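PDB 3L7I: teichoic acid biosynthesis protein F from Staphylococcus epidermidis, which belongs to the proteins of teichoic acid biosynthesis and carries a glycosyltransferase-like GT-B region built on two parallel beta-sheets. Local coordinates for residues Ser339-Asp342 / Leu343-Glu347; Val404-Ser408 / Ala409-Gln413. All coordinates share one frame; numbering follows the deposited sequence.

Contact 1. Residues Ser339-Asp342 / Leu343-Glu347; sequences SLYD and LTDKE
The Tyr341 ring and the Asp345 carboxylate lie side by side and point the same way, their planes 20° apart. The carboxylate carbon approaches the ring obliquely, Asp345 CG standing 4.1 Å from Tyr341 CE1, and on its other flank the ring meets that of Tyr412 at about 40°. Both side chains leave the backbone with CG anti to N (chi1 -175° for Asp345), which carries them alongside each other although Asp345 already belongs to the loop after the helix, four residues on. Their polar ends share a partner in Asn432: Tyr341 OH bonds its backbone N and Asp345 OD2 its side-chain amide, while Asp345 OD1 is bonded to Ser416 and forms a salt bridge with Lys434. Near the end of helix 336-344, Leu340 O accepts from both Thr344 N (3.1 Å) and Leu343 N (3.0 Å). Leu340 CD1 rests 3.8 Å from Thr344 CG2 on the exposed side. Across the helix, Leu343 packs on Gln318 and Lys321 of helix 316-331. With a lysine and two neutral donors around it, the Asp345 carboxylate is probably stabilised as an anion, tying the chain that leaves the helix to the loop around Asn432.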
ATOM      1  N   SER A 339     -11.067   5.210  13.494  1.00 56.56           N
ATOM      2  CA  SER A 339     -11.080   4.693  12.125  1.00 56.83           C
ATOM      3  C   SER A 339     -11.758   3.322  12.081  1.00 57.35           C
ATOM      4  O   SER A 339     -12.446   2.979  11.114  1.00 57.43           O
ATOM      5  CB  SER A 339      -9.678   4.627  11.548  1.00 57.40           C
ATOM      6  OG  SER A 339      -8.803   4.077  12.495  1.00 58.01           O
ATOM      7  N   LEU A 340     -11.572   2.543  13.138  1.00 57.87           N
ATOM      8  CA  LEU A 340     -12.276   1.280  13.222  1.00 58.54           C
ATOM      9  C   LEU A 340     -13.786   1.520  13.242  1.00 58.12           C
ATOM     10  O   LEU A 340     -14.542   0.873  12.517  1.00 58.49           O
ATOM     11  CB  LEU A 340     -11.840   0.499  14.447  1.00 59.33           C
ATOM     12  CG  LEU A 340     -12.721  -0.718  14.707  1.00 60.16           C
ATOM     13  CD1 LEU A 340     -12.850  -1.596  13.450  1.00 60.72           C
ATOM     14  CD2 LEU A 340     -12.189  -1.513  15.917  1.00 61.19           C
ATOM     15  N   TYR A 341     -14.212   2.472  14.066  1.00 57.45           N
ATOM     16  CA  TYR A 341     -15.625   2.796  14.212  1.00 57.12           C
ATOM     17  C   TYR A 341     -16.209   3.301  12.905  1.00 56.74           C
ATOM     18  O   TYR A 341     -17.307   2.908  12.532  1.00 57.05           O
ATOM     19  CB  TYR A 341     -15.805   3.831  15.323  1.00 56.50           C
ATOM     20  CG  TYR A 341     -16.987   4.737  15.143  1.00 55.87           C
ATOM     21  CD1 TYR A 341     -18.235   4.388  15.636  1.00 56.19           C
ATOM     22  CD2 TYR A 341     -16.853   5.950  14.495  1.00 55.14           C
ATOM     23  CE1 TYR A 341     -19.325   5.213  15.471  1.00 55.75           C
ATOM     24  CE2 TYR A 341     -17.938   6.788  14.320  1.00 54.71           C
ATOM     25  CZ  TYR A 341     -19.174   6.413  14.815  1.00 55.00           C
ATOM     26  OH  TYR A 341     -20.260   7.239  14.655  1.00 54.70           O
ATOM     27  N   ASP A 342     -15.461   4.164  12.216  1.00 56.47           N
ATOM     28  CA  ASP A 342     -15.869   4.729  10.935  1.00 56.43           C
ATOM     29  C   ASP A 342     -16.043   3.593   9.920  1.00 57.63           C
ATOM     30  O   ASP A 342     -16.793   3.706   8.952  1.00 58.55           O
ATOM     31  CB  ASP A 342     -14.816   5.745  10.472  1.00 55.70           C
ATOM     32  CG  ASP A 342     -15.315   6.674   9.353  1.00 55.49           C
ATOM     33  OD1 ASP A 342     -16.541   6.922   9.256  1.00 56.11           O
ATOM     34  OD2 ASP A 342     -14.480   7.176   8.559  1.00 55.61           O
ATOM     35  N   LEU A 343     -15.370   2.476  10.161  1.00 57.49           N
ATOM     36  CA  LEU A 343     -15.409   1.365   9.218  1.00 58.35           C
ATOM     37  C   LEU A 343     -16.610   0.473   9.381  1.00 59.01           C
ATOM     38  O   LEU A 343     -17.198   0.034   8.397  1.00 59.57           O
ATOM     39  CB  LEU A 343     -14.146   0.502   9.323  1.00 58.97           C
ATOM     40  CG  LEU A 343     -13.060   0.826   8.296  1.00 59.01           C
ATOM     41  CD1 LEU A 343     -11.852  -0.062   8.485  1.00 59.76           C
ATOM     42  CD2 LEU A 343     -13.629   0.688   6.901  1.00 59.34           C
ATOM     43  N   THR A 344     -16.957   0.182  10.624  1.00 59.12           N
ATOM     44  CA  THR A 344     -17.951  -0.849  10.882  1.00 60.09           C
ATOM     45  C   THR A 344     -19.277  -0.226  11.269  1.00 59.81           C
ATOM     46  O   THR A 344     -20.204  -0.925  11.683  1.00 60.65           O
ATOM     47  CB  THR A 344     -17.489  -1.828  11.990  1.00 60.86           C
ATOM     48  OG1 THR A 344     -17.461  -1.150  13.256  1.00 60.29           O
ATOM     49  CG2 THR A 344     -16.098  -2.401  11.672  1.00 61.22           C
ATOM     50  N   ASP A 345     -19.375   1.089  11.136  1.00 61.49           N
ATOM     51  CA  ASP A 345     -20.597   1.755  11.536  1.00 62.44           C
ATOM     52  C   ASP A 345     -21.688   1.520  10.514  1.00 64.64           C
ATOM     53  O   ASP A 345     -21.720   2.161   9.480  1.00 64.42           O
ATOM     54  CB  ASP A 345     -20.374   3.249  11.742  1.00 60.60           C
ATOM     55  CG  ASP A 345     -21.604   3.938  12.276  1.00 60.59           C
ATOM     56  OD1 ASP A 345     -22.307   3.319  13.107  1.00 61.68           O
ATOM     57  OD2 ASP A 345     -21.875   5.087  11.856  1.00 59.59           O
ATOM     58  N   LYS A 346     -22.584   0.596  10.822  1.00 76.71           N
ATOM     59  CA  LYS A 346     -23.657   0.218   9.921  1.00 79.43           C
ATOM     60  C   LYS A 346     -24.961   0.656  10.539  1.00 81.20           C
ATOM     61  O   LYS A 346     -25.087   0.711  11.753  1.00 80.20           O
ATOM     62  CB  LYS A 346     -23.664  -1.305   9.725  1.00 81.37           C
ATOM     63  CG  LYS A 346     -22.262  -1.902   9.730  1.00 79.48           C
ATOM     64  CD  LYS A 346     -22.207  -3.412   9.513  1.00 81.35           C
ATOM     65  CE  LYS A 346     -20.735  -3.849   9.357  1.00 79.33           C
ATOM     66  NZ  LYS A 346     -20.594  -5.280   8.949  1.00 80.97           N
ATOM     67  N   GLU A 347     -25.941   0.954   9.706  1.00 72.18           N
ATOM     68  CA  GLU A 347     -27.263   1.271  10.216  1.00 72.05           C
ATOM     69  C   GLU A 347     -27.851   0.122  11.047  1.00 75.67           C
ATOM     70  O   GLU A 347     -28.762   0.324  11.841  1.00 75.97           O
ATOM     71  CB  GLU A 347     -28.195   1.654   9.071  1.00 71.72           C
ATOM     72  CG  GLU A 347     -29.196   2.724   9.448  1.00 69.78           C
ATOM     73  CD  GLU A 347     -29.812   3.436   8.245  1.00 68.93           C
ATOM     74  OE1 GLU A 347     -31.035   3.257   8.015  1.00 69.82           O
ATOM     75  OE2 GLU A 347     -29.088   4.179   7.535  1.00 67.79           O
TER

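Contact 2. Residues Val404-Ser408 / Ala409-Gln413; sequences VKRNS and AEYYQ
Tyr411 turns CG anti to its own N (chi1 178°), a torsion that lays the ring back against the turn before its helix, where Arg406 lies beside it; Ser408, with chi1 64°, holds OG between its N and carbonyl carbon, within range of both turn and helix. Arg406 CA sits over one face of the Tyr411 ring, 3.8 Å from the centroid and 18° off the normal, a CH-pi contact. Further out, Arg406 CG touches Tyr411 CE1 at 3.6 Å, and Tyr411 OH lies over one face of the guanidinium, whose NE is engaged in a salt bridge with Glu358. Val404 CG2 meets the ring edge near its plane, 4.1 Å from Tyr411 CD1, and Val404 CG1 packs on Glu410 CB.

Lys405 to Ser408 form a type II beta turn, with Asn407 in its positive-phi position. Lys405 O accepts from Ser408 N and, at 2.6 Å, from Ser408 OG, both donors reaching it from the same face of the carbonyl plane. Ser408 is the N-cap of helix 409-417: OG also accepts a weak bond from Tyr411 N (3.4 Å), and Ser408 O accepts the backbone bond of Tyr412 N (3.1 Å). Tyr411 CD2 lies over the centre of one face of the Tyr412 ring, and Tyr412 CE2 comes 3.5 Å from Asn407 CA.

This is the loop from edge strand 402-405 into helix 409-417, in a Rossmann-like alpha/beta domain with a parallel sheet. Ser408 OG donates to Lys405 O and can still accept, weakly, from Tyr411 N, and one hydroxyl thereby joins the turn to the first turn of the helix.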
ATOM      1  N   VAL A 404     -19.123   5.843  29.630  1.00 60.83           N
ATOM      2  CA  VAL A 404     -17.995   5.638  28.713  1.00 60.36           C
ATOM      3  C   VAL A 404     -17.016   6.818  28.644  1.00 59.46           C
ATOM      4  O   VAL A 404     -17.379   7.962  28.911  1.00 58.77           O
ATOM      5  CB  VAL A 404     -18.480   5.414  27.294  1.00 59.59           C
ATOM      6  CG1 VAL A 404     -19.423   4.251  27.251  1.00 60.60           C
ATOM      7  CG2 VAL A 404     -19.164   6.663  26.797  1.00 58.31           C
ATOM      8  N   LYS A 405     -15.781   6.532  28.238  1.00 59.58           N
ATOM      9  CA  LYS A 405     -14.762   7.568  28.048  1.00 58.95           C
ATOM     10  C   LYS A 405     -14.681   8.052  26.578  1.00 57.75           C
ATOM     11  O   LYS A 405     -14.786   7.265  25.623  1.00 57.69           O
ATOM     12  CB  LYS A 405     -13.404   7.049  28.534  1.00 60.03           C
ATOM     13  CG  LYS A 405     -12.271   8.036  28.422  1.00 59.74           C
ATOM     14  CD  LYS A 405     -11.057   7.605  29.211  1.00 61.11           C
ATOM     15  CE  LYS A 405      -9.993   8.703  29.218  1.00 61.02           C
ATOM     16  NZ  LYS A 405      -8.666   8.201  29.673  1.00 62.45           N
ATOM     17  N   ARG A 406     -14.496   9.345  26.382  1.00 66.34           N
ATOM     18  CA  ARG A 406     -14.452   9.847  25.025  1.00 64.14           C
ATOM     19  C   ARG A 406     -13.328   9.210  24.232  1.00 63.66           C
ATOM     20  O   ARG A 406     -12.230   9.038  24.737  1.00 64.59           O
ATOM     21  CB  ARG A 406     -14.284  11.353  25.032  1.00 61.60           C
ATOM     22  CG  ARG A 406     -15.550  12.086  24.798  1.00 59.71           C
ATOM     23  CD  ARG A 406     -15.290  13.549  24.847  1.00 57.59           C
ATOM     24  NE  ARG A 406     -16.376  14.292  24.223  1.00 55.93           N
ATOM     25  CZ  ARG A 406     -16.201  15.201  23.275  1.00 54.91           C
ATOM     26  NH1 ARG A 406     -17.260  15.832  22.768  1.00 53.89           N
ATOM     27  NH2 ARG A 406     -14.971  15.491  22.859  1.00 55.33           N
ATOM     28  N   ASN A 407     -13.613   8.851  22.989  1.00 81.87           N
ATOM     29  CA  ASN A 407     -12.598   8.305  22.099  1.00 81.33           C
ATOM     30  C   ASN A 407     -12.127   6.908  22.405  1.00 82.75           C
ATOM     31  O   ASN A 407     -11.053   6.500  21.969  1.00 82.73           O
ATOM     32  CB  ASN A 407     -11.399   9.219  22.042  1.00 80.90           C
ATOM     33  CG  ASN A 407     -11.521  10.210  20.946  1.00 79.21           C
ATOM     34  OD1 ASN A 407     -10.938  10.021  19.861  1.00 78.41           O
ATOM     35  ND2 ASN A 407     -12.340  11.256  21.175  1.00 78.81           N
ATOM     36  N   SER A 408     -12.937   6.180  23.155  1.00 57.65           N
ATOM     37  CA  SER A 408     -12.635   4.807  23.496  1.00 58.82           C
ATOM     38  C   SER A 408     -13.554   3.897  22.705  1.00 58.85           C
ATOM     39  O   SER A 408     -14.535   4.347  22.101  1.00 58.04           O
ATOM     40  CB  SER A 408     -12.787   4.584  25.000  1.00 59.74           C
ATOM     41  OG  SER A 408     -14.125   4.771  25.393  1.00 59.46           O
ATOM     42  N   ALA A 409     -13.226   2.613  22.673  1.00 59.91           N
ATOM     43  CA  ALA A 409     -14.022   1.699  21.875  1.00 60.13           C
ATOM     44  C   ALA A 409     -15.492   1.804  22.302  1.00 60.05           C
ATOM     45  O   ALA A 409     -16.399   1.843  21.460  1.00 59.58           O
ATOM     46  CB  ALA A 409     -13.506   0.303  22.029  1.00 61.54           C
ATOM     47  N   GLU A 410     -15.707   1.888  23.615  1.00 60.61           N
ATOM     48  CA  GLU A 410     -17.048   1.880  24.181  1.00 60.86           C
ATOM     49  C   GLU A 410     -17.792   3.136  23.800  1.00 59.53           C
ATOM     50  O   GLU A 410     -19.015   3.108  23.649  1.00 59.54           O
ATOM     51  CB  GLU A 410     -17.008   1.758  25.700  1.00 61.87           C
ATOM     52  CG  GLU A 410     -16.664   0.387  26.219  1.00 63.60           C
ATOM     53  CD  GLU A 410     -15.173   0.173  26.426  1.00 64.07           C
ATOM     54  OE1 GLU A 410     -14.362   0.933  25.840  1.00 63.02           O
ATOM     55  OE2 GLU A 410     -14.820  -0.765  27.185  1.00 65.66           O
ATOM     56  N   TYR A 411     -17.050   4.237  23.676  1.00 58.55           N
ATOM     57  CA  TYR A 411     -17.600   5.528  23.266  1.00 57.35           C
ATOM     58  C   TYR A 411     -18.174   5.391  21.876  1.00 56.89           C
ATOM     59  O   TYR A 411     -19.328   5.720  21.640  1.00 56.63           O
ATOM     60  CB  TYR A 411     -16.502   6.592  23.281  1.00 56.69           C
ATOM     61  CG  TYR A 411     -16.905   7.993  22.829  1.00 55.59           C
ATOM     62  CD1 TYR A 411     -17.697   8.802  23.632  1.00 55.37           C
ATOM     63  CD2 TYR A 411     -16.446   8.523  21.632  1.00 54.94           C
ATOM     64  CE1 TYR A 411     -18.040  10.061  23.254  1.00 54.53           C
ATOM     65  CE2 TYR A 411     -16.792   9.799  21.240  1.00 54.14           C
ATOM     66  CZ  TYR A 411     -17.582  10.568  22.059  1.00 53.94           C
ATOM     67  OH  TYR A 411     -17.941  11.859  21.693  1.00 53.28           O
ATOM     68  N   TYR A 412     -17.365   4.869  20.960  1.00 56.94           N
ATOM     69  CA  TYR A 412     -17.805   4.709  19.581  1.00 56.64           C
ATOM     70  C   TYR A 412     -18.982   3.741  19.448  1.00 57.40           C
ATOM     71  O   TYR A 412     -19.935   4.017  18.711  1.00 57.13           O
ATOM     72  CB  TYR A 412     -16.623   4.367  18.664  1.00 56.65           C
ATOM     73  CG  TYR A 412     -15.703   5.561  18.555  1.00 55.91           C
ATOM     74  CD1 TYR A 412     -16.107   6.700  17.850  1.00 55.06           C
ATOM     75  CD2 TYR A 412     -14.476   5.595  19.208  1.00 56.22           C
ATOM     76  CE1 TYR A 412     -15.311   7.804  17.772  1.00 54.57           C
ATOM     77  CE2 TYR A 412     -13.666   6.709  19.131  1.00 55.73           C
ATOM     78  CZ  TYR A 412     -14.091   7.814  18.414  1.00 54.92           C
ATOM     79  OH  TYR A 412     -13.309   8.954  18.331  1.00 54.61           O
ATOM     80  N   GLN A 413     -18.926   2.631  20.180  1.00 67.60           N
ATOM     81  CA  GLN A 413     -20.035   1.692  20.226  1.00 69.04           C
ATOM     82  C   GLN A 413     -21.316   2.413  20.599  1.00 68.49           C
ATOM     83  O   GLN A 413     -22.293   2.402  19.848  1.00 68.94           O
ATOM     84  CB  GLN A 413     -19.767   0.632  21.281  1.00 70.76           C
ATOM     85  CG  GLN A 413     -19.585  -0.782  20.788  1.00 72.80           C
ATOM     86  CD  GLN A 413     -19.185  -1.706  21.936  1.00 74.56           C
ATOM     87  OE1 GLN A 413     -19.967  -2.582  22.353  1.00 76.40           O
ATOM     88  NE2 GLN A 413     -17.974  -1.489  22.484  1.00 74.37           N
TER

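In the fold
Contact 1 covers the end of helix 336-344 and the chain leaving it; contact 2 covers the turn before helix 409-417 and the first residues of that helix. Their centres are 13 Å apart, and they touch where Tyr341 CD1 packs on Tyr412 CB at 3.4 Å. Both are partly buried. Contact 1 lies farther from the chain's centre, between helix 316-331 and the loop around Asn432, and its carboxylate relies on a lysine, a hydroxyl and an amide. Contact 2 begins on 402-405, an edge strand of the seven-stranded sheet within this chain, and combines aromatic and aliphatic packing beside strand 384-389 with a serine cap. Asn407 and Ala409 also rest on helix 336-344, through Arg338 and Glu337.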